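PDB 2X8X: Tlr1789 protein from Thermosynechococcus elongatus, which probably helps insert outer-membrane proteins as an Omp85-family member, this piece being its N-terminal, probably periplasmic part built of three POTRA domains. Local coordinates for residues A[148-162]-A[218-232]. Numbering follows the deposited sequence.
Unlike the reference sequence in segment 218-232: Asn220 (reference Asp), Arg223 (reference Lys).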
loop_
_atom_site.group_PDB
_atom_site.type_symbol
_atom_site.label_atom_id
_atom_site.label_comp_id
_atom_site.label_asym_id
_atom_site.label_seq_id
_atom_site.Cartn_x
_atom_site.Cartn_y
_atom_site.Cartn_z
ATOM N N GLN A 148 3.271 2.583 -6.368
ATOM C CA GLN A 148 4.180 1.536 -6.809
ATOM C C GLN A 148 3.637 0.259 -6.301
ATOM O O GLN A 148 3.112 0.237 -5.170
ATOM C CB GLN A 148 5.537 1.733 -6.148
ATOM C CG GLN A 148 6.168 3.083 -6.450
ATOM C CD GLN A 148 7.531 3.245 -5.731
ATOM O OE1 GLN A 148 7.711 4.190 -4.982
ATOM N NE2 GLN A 148 8.412 2.282 -5.869
ATOM N N VAL A 149 3.728 -0.809 -7.098
ATOM C CA VAL A 149 3.548 -2.169 -6.595
ATOM C C VAL A 149 4.836 -2.993 -6.830
ATOM O O VAL A 149 5.641 -2.682 -7.725
ATOM C CB VAL A 149 2.399 -2.854 -7.250
ATOM C CG1 VAL A 149 1.064 -2.117 -6.928
ATOM C CG2 VAL A 149 2.658 -2.852 -8.728
ATOM N N ALA A 150 5.014 -3.983 -5.969
ATOM C CA ALA A 150 5.985 -5.059 -6.158
ATOM C C ALA A 150 5.141 -6.300 -6.151
ATOM O O ALA A 150 4.642 -6.694 -5.104
ATOM C CB ALA A 150 6.933 -5.093 -5.028
ATOM N N GLU A 151 5.004 -6.910 -7.317
ATOM C CA GLU A 151 4.055 -7.974 -7.513
ATOM C C GLU A 151 4.646 -9.331 -7.133
ATOM O O GLU A 151 3.891 -10.254 -6.894
ATOM C CB GLU A 151 3.681 -8.005 -8.977
ATOM C CG GLU A 151 3.003 -6.687 -9.395
ATOM C CD GLU A 151 2.189 -6.861 -10.639
ATOM O OE1 GLU A 151 2.504 -7.772 -11.434
ATOM O OE2 GLU A 151 1.229 -6.118 -10.808
ATOM N N GLY A 152 5.974 -9.437 -7.066
ATOM C CA GLY A 152 6.633 -10.728 -6.745
ATOM C C GLY A 152 7.163 -11.405 -8.014
ATOM O O GLY A 152 6.941 -12.585 -8.249
ATOM N N VAL A 153 7.807 -10.638 -8.882
ATOM C CA VAL A 153 8.422 -11.170 -10.132
ATOM C C VAL A 153 9.595 -12.131 -9.787
ATOM O O VAL A 153 10.422 -11.863 -8.885
ATOM C CB VAL A 153 8.908 -9.999 -11.096
ATOM C CG1 VAL A 153 9.595 -10.561 -12.424
ATOM C CG2 VAL A 153 7.752 -9.099 -11.483
ATOM N N VAL A 154 9.573 -13.277 -10.484
ATOM C CA VAL A 154 10.604 -14.318 -10.418
ATOM C C VAL A 154 11.752 -13.908 -11.360
ATOM O O VAL A 154 11.608 -13.871 -12.586
ATOM C CB VAL A 154 10.036 -15.734 -10.718
ATOM C CG1 VAL A 154 11.171 -16.749 -10.712
ATOM C CG2 VAL A 154 9.025 -16.157 -9.592
ATOM N N GLU A 155 12.853 -13.522 -10.751
ATOM C CA GLU A 155 14.091 -13.158 -11.441
ATOM C C GLU A 155 14.806 -14.468 -11.890
ATOM O O GLU A 155 15.106 -14.654 -13.079
ATOM C CB GLU A 155 14.952 -12.329 -10.484
ATOM C CG GLU A 155 15.786 -11.277 -11.157
ATOM C CD GLU A 155 16.638 -10.480 -10.153
ATOM O OE1 GLU A 155 16.203 -9.344 -9.794
ATOM O OE2 GLU A 155 17.723 -11.001 -9.738
ATOM N N GLN A 156 15.046 -15.402 -10.957
ATOM C CA GLN A 156 15.557 -16.711 -11.346
ATOM C C GLN A 156 14.967 -17.846 -10.564
ATOM O O GLN A 156 14.261 -17.663 -9.555
ATOM C CB GLN A 156 17.103 -16.833 -11.290
ATOM C CG GLN A 156 17.739 -16.049 -10.168
ATOM C CD GLN A 156 19.279 -16.066 -10.229
ATOM O OE1 GLN A 156 19.878 -16.651 -11.126
ATOM N NE2 GLN A 156 19.908 -15.423 -9.260
ATOM N N VAL A 157 15.235 -19.032 -11.057
ATOM C CA VAL A 157 14.867 -20.225 -10.297
ATOM C C VAL A 157 16.130 -21.064 -10.203
ATOM O O VAL A 157 16.724 -21.397 -11.237
ATOM C CB VAL A 157 13.738 -21.054 -10.981
ATOM C CG1 VAL A 157 13.387 -22.348 -10.166
ATOM C CG2 VAL A 157 12.522 -20.184 -11.201
ATOM N N THR A 158 16.473 -21.448 -8.954
ATOM C CA THR A 158 17.759 -22.060 -8.593
ATOM C C THR A 158 17.438 -23.407 -7.984
ATOM O O THR A 158 16.640 -23.455 -7.034
ATOM C CB THR A 158 18.469 -21.231 -7.442
ATOM O OG1 THR A 158 18.508 -19.830 -7.807
ATOM C CG2 THR A 158 19.927 -21.805 -7.063
ATOM N N TYR A 159 18.041 -24.479 -8.511
ATOM C CA TYR A 159 17.951 -25.799 -7.877
ATOM C C TYR A 159 19.123 -26.043 -6.923
ATOM O O TYR A 159 20.268 -25.850 -7.292
ATOM C CB TYR A 159 17.908 -26.968 -8.900
ATOM C CG TYR A 159 16.951 -26.773 -10.034
ATOM C CD1 TYR A 159 15.694 -26.176 -9.831
ATOM C CD2 TYR A 159 17.314 -27.163 -11.339
ATOM C CE1 TYR A 159 14.834 -25.927 -10.899
ATOM C CE2 TYR A 159 16.464 -26.956 -12.401
ATOM C CZ TYR A 159 15.229 -26.334 -12.185
ATOM O OH TYR A 159 14.381 -26.144 -13.239
ATOM N N ARG A 160 18.853 -26.471 -5.690
ATOM C CA ARG A 160 19.962 -26.861 -4.824
ATOM C C ARG A 160 19.751 -28.334 -4.392
ATOM O O ARG A 160 18.713 -28.676 -3.763
ATOM C CB ARG A 160 20.018 -25.931 -3.604
ATOM C CG ARG A 160 20.236 -24.475 -3.936
ATOM C CD ARG A 160 20.322 -23.666 -2.655
ATOM N NE ARG A 160 20.604 -22.291 -3.088
ATOM C CZ ARG A 160 20.326 -21.210 -2.384
ATOM N NH1 ARG A 160 19.779 -21.310 -1.185
ATOM N NH2 ARG A 160 20.581 -20.024 -2.890
ATOM N N PHE A 161 20.655 -29.206 -4.796
ATOM C CA PHE A 161 20.555 -30.611 -4.436
ATOM C C PHE A 161 21.196 -30.919 -3.090
ATOM O O PHE A 161 22.283 -30.447 -2.794
ATOM C CB PHE A 161 21.050 -31.478 -5.599
ATOM C CG PHE A 161 20.202 -31.297 -6.868
ATOM C CD1 PHE A 161 20.427 -30.222 -7.722
ATOM C CD2 PHE A 161 19.164 -32.187 -7.168
ATOM C CE1 PHE A 161 19.636 -30.016 -8.900
ATOM C CE2 PHE A 161 18.366 -32.018 -8.345
ATOM C CZ PHE A 161 18.595 -30.928 -9.189
ATOM N N LEU A 162 20.525 -31.713 -2.257
ATOM C CA LEU A 162 20.976 -31.891 -0.875
ATOM C C LEU A 162 20.887 -33.332 -0.511
ATOM O O LEU A 162 19.951 -33.995 -0.971
ATOM C CB LEU A 162 20.093 -31.104 0.098
ATOM C CG LEU A 162 19.782 -29.628 -0.169
ATOM C CD1 LEU A 162 18.729 -29.136 0.848
ATOM C CD2 LEU A 162 21.016 -28.682 -0.188
ATOM N N GLY A 218 15.754 -11.012 -4.983
ATOM C CA GLY A 218 16.588 -10.838 -6.196
ATOM C C GLY A 218 17.679 -9.736 -6.118
ATOM O O GLY A 218 17.883 -9.025 -5.111
ATOM N N GLN A 219 18.376 -9.580 -7.235
ATOM C CA GLN A 219 19.219 -8.380 -7.453
ATOM C C GLN A 219 18.450 -7.036 -7.382
ATOM O O GLN A 219 18.867 -6.085 -6.665
ATOM C CB GLN A 219 19.869 -8.552 -8.811
ATOM C CG GLN A 219 20.775 -9.748 -8.743
ATOM C CD GLN A 219 22.000 -9.463 -7.821
ATOM O OE1 GLN A 219 22.359 -8.290 -7.544
ATOM N NE2 GLN A 219 22.664 -10.538 -7.391
ATOM N N ASN A 220 17.341 -6.976 -8.130
ATOM C CA ASN A 220 16.240 -6.071 -7.774
ATOM C C ASN A 220 15.549 -6.662 -6.492
ATOM O O ASN A 220 14.889 -7.713 -6.565
ATOM C CB ASN A 220 15.272 -6.008 -8.937
ATOM C CG ASN A 220 14.075 -5.118 -8.650
ATOM O OD1 ASN A 220 13.332 -4.761 -9.576
ATOM N ND2 ASN A 220 13.908 -4.709 -7.376
ATOM N N PRO A 221 15.719 -6.012 -5.305
ATOM C CA PRO A 221 15.281 -6.566 -4.021
ATOM C C PRO A 221 13.735 -6.646 -3.875
ATOM O O PRO A 221 13.228 -7.154 -2.889
ATOM C CB PRO A 221 15.865 -5.583 -2.996
ATOM C CG PRO A 221 15.959 -4.287 -3.740
ATOM C CD PRO A 221 16.354 -4.686 -5.139
ATOM N N ARG A 222 13.026 -6.152 -4.879
ATOM C CA ARG A 222 11.573 -6.192 -4.958
ATOM C C ARG A 222 11.138 -7.456 -5.694
ATOM O O ARG A 222 9.956 -7.847 -5.680
ATOM C CB ARG A 222 11.130 -4.892 -5.656
ATOM C CG ARG A 222 10.960 -3.884 -4.571
ATOM C CD ARG A 222 11.513 -2.559 -4.651
ATOM N NE ARG A 222 10.532 -1.648 -5.119
ATOM C CZ ARG A 222 10.435 -0.329 -4.927
ATOM N NH1 ARG A 222 9.456 0.189 -5.573
ATOM N NH2 ARG A 222 11.230 0.502 -4.195
ATOM N N ARG A 223 12.119 -8.128 -6.303
ATOM C CA ARG A 223 11.894 -9.387 -7.020
ATOM C C ARG A 223 12.428 -10.601 -6.258
ATOM O O ARG A 223 13.098 -10.427 -5.210
ATOM C CB ARG A 223 12.527 -9.281 -8.378
ATOM C CG ARG A 223 11.880 -8.138 -9.139
ATOM C CD ARG A 223 12.307 -8.142 -10.563
ATOM N NE ARG A 223 11.285 -7.468 -11.344
ATOM C CZ ARG A 223 11.338 -7.227 -12.654
ATOM N NH1 ARG A 223 12.395 -7.590 -13.377
ATOM N NH2 ARG A 223 10.312 -6.614 -13.238
ATOM N N VAL A 224 12.150 -11.823 -6.756
ATOM C CA VAL A 224 12.641 -13.012 -6.002
ATOM C C VAL A 224 13.433 -14.002 -6.801
ATOM O O VAL A 224 13.218 -14.181 -8.019
ATOM C CB VAL A 224 11.496 -13.828 -5.274
ATOM C CG1 VAL A 224 11.088 -13.105 -4.023
ATOM C CG2 VAL A 224 10.383 -13.998 -6.197
ATOM N N ASN A 225 14.341 -14.637 -6.075
ATOM C CA ASN A 225 15.054 -15.823 -6.497
ATOM C C ASN A 225 14.308 -17.043 -5.880
ATOM O O ASN A 225 14.251 -17.216 -4.639
ATOM C CB ASN A 225 16.565 -15.696 -6.110
ATOM C CG ASN A 225 17.446 -16.957 -6.526
ATOM O OD1 ASN A 225 17.001 -17.840 -7.307
ATOM N ND2 ASN A 225 18.705 -17.031 -5.980
ATOM N N LEU A 226 13.662 -17.844 -6.728
ATOM C CA LEU A 226 12.937 -19.021 -6.209
ATOM C C LEU A 226 13.920 -20.221 -6.045
ATOM O O LEU A 226 14.528 -20.688 -7.049
ATOM C CB LEU A 226 11.741 -19.437 -7.080
ATOM C CG LEU A 226 11.096 -20.709 -6.508
ATOM C CD1 LEU A 226 10.031 -20.249 -5.596
ATOM C CD2 LEU A 226 10.493 -21.648 -7.512
ATOM N N ILE A 227 14.035 -20.733 -4.823
ATOM C CA ILE A 227 15.021 -21.800 -4.557
ATOM C C ILE A 227 14.205 -23.057 -4.385
ATOM O O ILE A 227 13.225 -23.045 -3.618
ATOM C CB ILE A 227 15.790 -21.607 -3.223
ATOM C CG1 ILE A 227 16.336 -20.172 -3.016
ATOM C CG2 ILE A 227 16.866 -22.670 -3.054
ATOM C CD1 ILE A 227 17.221 -19.659 -4.065
ATOM N N LEU A 228 14.577 -24.115 -5.105
ATOM C CA LEU A 228 14.034 -25.454 -4.855
ATOM C C LEU A 228 15.136 -26.269 -4.165
ATOM O O LEU A 228 16.196 -26.480 -4.737
ATOM C CB LEU A 228 13.633 -26.121 -6.160
ATOM C CG LEU A 228 12.493 -25.587 -7.031
ATOM C CD1 LEU A 228 12.108 -26.657 -8.060
ATOM C CD2 LEU A 228 11.300 -25.156 -6.139
ATOM N N ASN A 229 14.892 -26.728 -2.925
ATOM C CA ASN A 229 15.836 -27.506 -2.179
ATOM C C ASN A 229 15.352 -28.930 -2.368
ATOM O O ASN A 229 14.231 -29.290 -1.905
ATOM C CB ASN A 229 15.770 -27.117 -0.705
ATOM C CG ASN A 229 16.409 -25.740 -0.442
ATOM O OD1 ASN A 229 17.547 -25.562 -0.738
ATOM N ND2 ASN A 229 15.630 -24.766 0.015
ATOM N N ILE A 230 16.185 -29.724 -3.034
ATOM C CA ILE A 230 15.736 -30.992 -3.552
ATOM C C ILE A 230 16.574 -32.096 -3.033
ATOM O O ILE A 230 17.783 -32.009 -3.152
ATOM C CB ILE A 230 15.845 -31.004 -5.115
ATOM C CG1 ILE A 230 14.930 -29.942 -5.749
ATOM C CG2 ILE A 230 15.466 -32.387 -5.668
ATOM C CD1 ILE A 230 15.244 -29.774 -7.275
ATOM N N LYS A 231 15.932 -33.134 -2.467
ATOM C CA LYS A 231 16.597 -34.373 -2.072
ATOM C C LYS A 231 16.128 -35.495 -2.991
ATOM O O LYS A 231 14.963 -35.872 -2.936
ATOM C CB LYS A 231 16.343 -34.695 -0.585
ATOM C CG LYS A 231 16.763 -33.574 0.410
ATOM C CD LYS A 231 16.579 -33.884 1.911
ATOM C CE LYS A 231 16.371 -32.519 2.641
ATOM N NZ LYS A 231 16.646 -32.455 4.103
ATOM N N GLU A 232 17.029 -35.976 -3.863
ATOM C CA GLU A 232 16.775 -37.041 -4.842
ATOM C C GLU A 232 16.826 -38.396 -4.152
ATOM O O GLU A 232 17.524 -38.533 -3.150
ATOM C CB GLU A 232 17.816 -37.026 -5.963
ATOM C CG GLU A 232 17.764 -35.753 -6.825
ATOM C CD GLU A 232 18.714 -35.804 -8.019
ATOM O OE1 GLU A 232 19.854 -35.301 -7.907
ATOM O OE2 GLU A 232 18.313 -36.353 -9.068
HETATM O O HOH W 1 8.152 -1.864 -7.521
HETATM O O HOH W 2 8.381 -7.932 -7.828
HETATM O O HOH W 3 15.452 -7.996 -12.232
HETATM O O HOH W 4 19.728 -34.909 -3.629
#
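Strand 154-161 runs parallel to strand 224-232, their axes 4.7 Å apart at closest approach, and backbone hydrogen bonds tie them from Val153 to Leu162. The ladder starts with Val224 N on Val153 O and slips around Glu155 and Gln156, where strand 154-161 has one residue more than its partner; Gln156 N is buried there without a partner. Regular pairing resumes with Leu226 N to Gln156 O at 2.9 Å.

Glu155 reaches across to the amides that lead into the type I turn from Asn220 to Arg223. Its carboxylate is met on the syn side by two successive backbone amides: Asn220 N lies 3.1 Å from Glu155 OE1, and Gln219 N approaches OE2 from 19° out of the carboxylate plane. A water joins OE1 to Arg223 NH1. The extended Arg223 chain runs beside Val153, whose CG1 sits over one guanidinium face.

One face of the sheet carries Val157 beside Leu226, with Val157 CG1 4.0 Å from Leu226 CD2, then Tyr159 beside Leu228 and Phe161 against Ile230. Helix 175-179 packs on Tyr159 and Phe161. On the other face, Thr158 OG1, anti to its carbonyl carbon (chi1 -51°), donates in the amide plane to a lone pair of Asn225 OD1, a short 2.5 Å bond. Arg160 stretches obliquely across Ile227, whose CG2 lies 3.4 Å above the guanidinium plane, while Arg160 NH2 forms a salt bridge with Glu216 of strand 208-217.

These strands are the edge and the centre of the last POTRA domain's three-stranded sheet. Before it, a water links Gly152 N to Arg222 O. The result is a firmly bonded, apolar-backed sheet, joined to the preceding domain through a linker where water-mediated bonds mix with aliphatic packing of Val153 on Arg223.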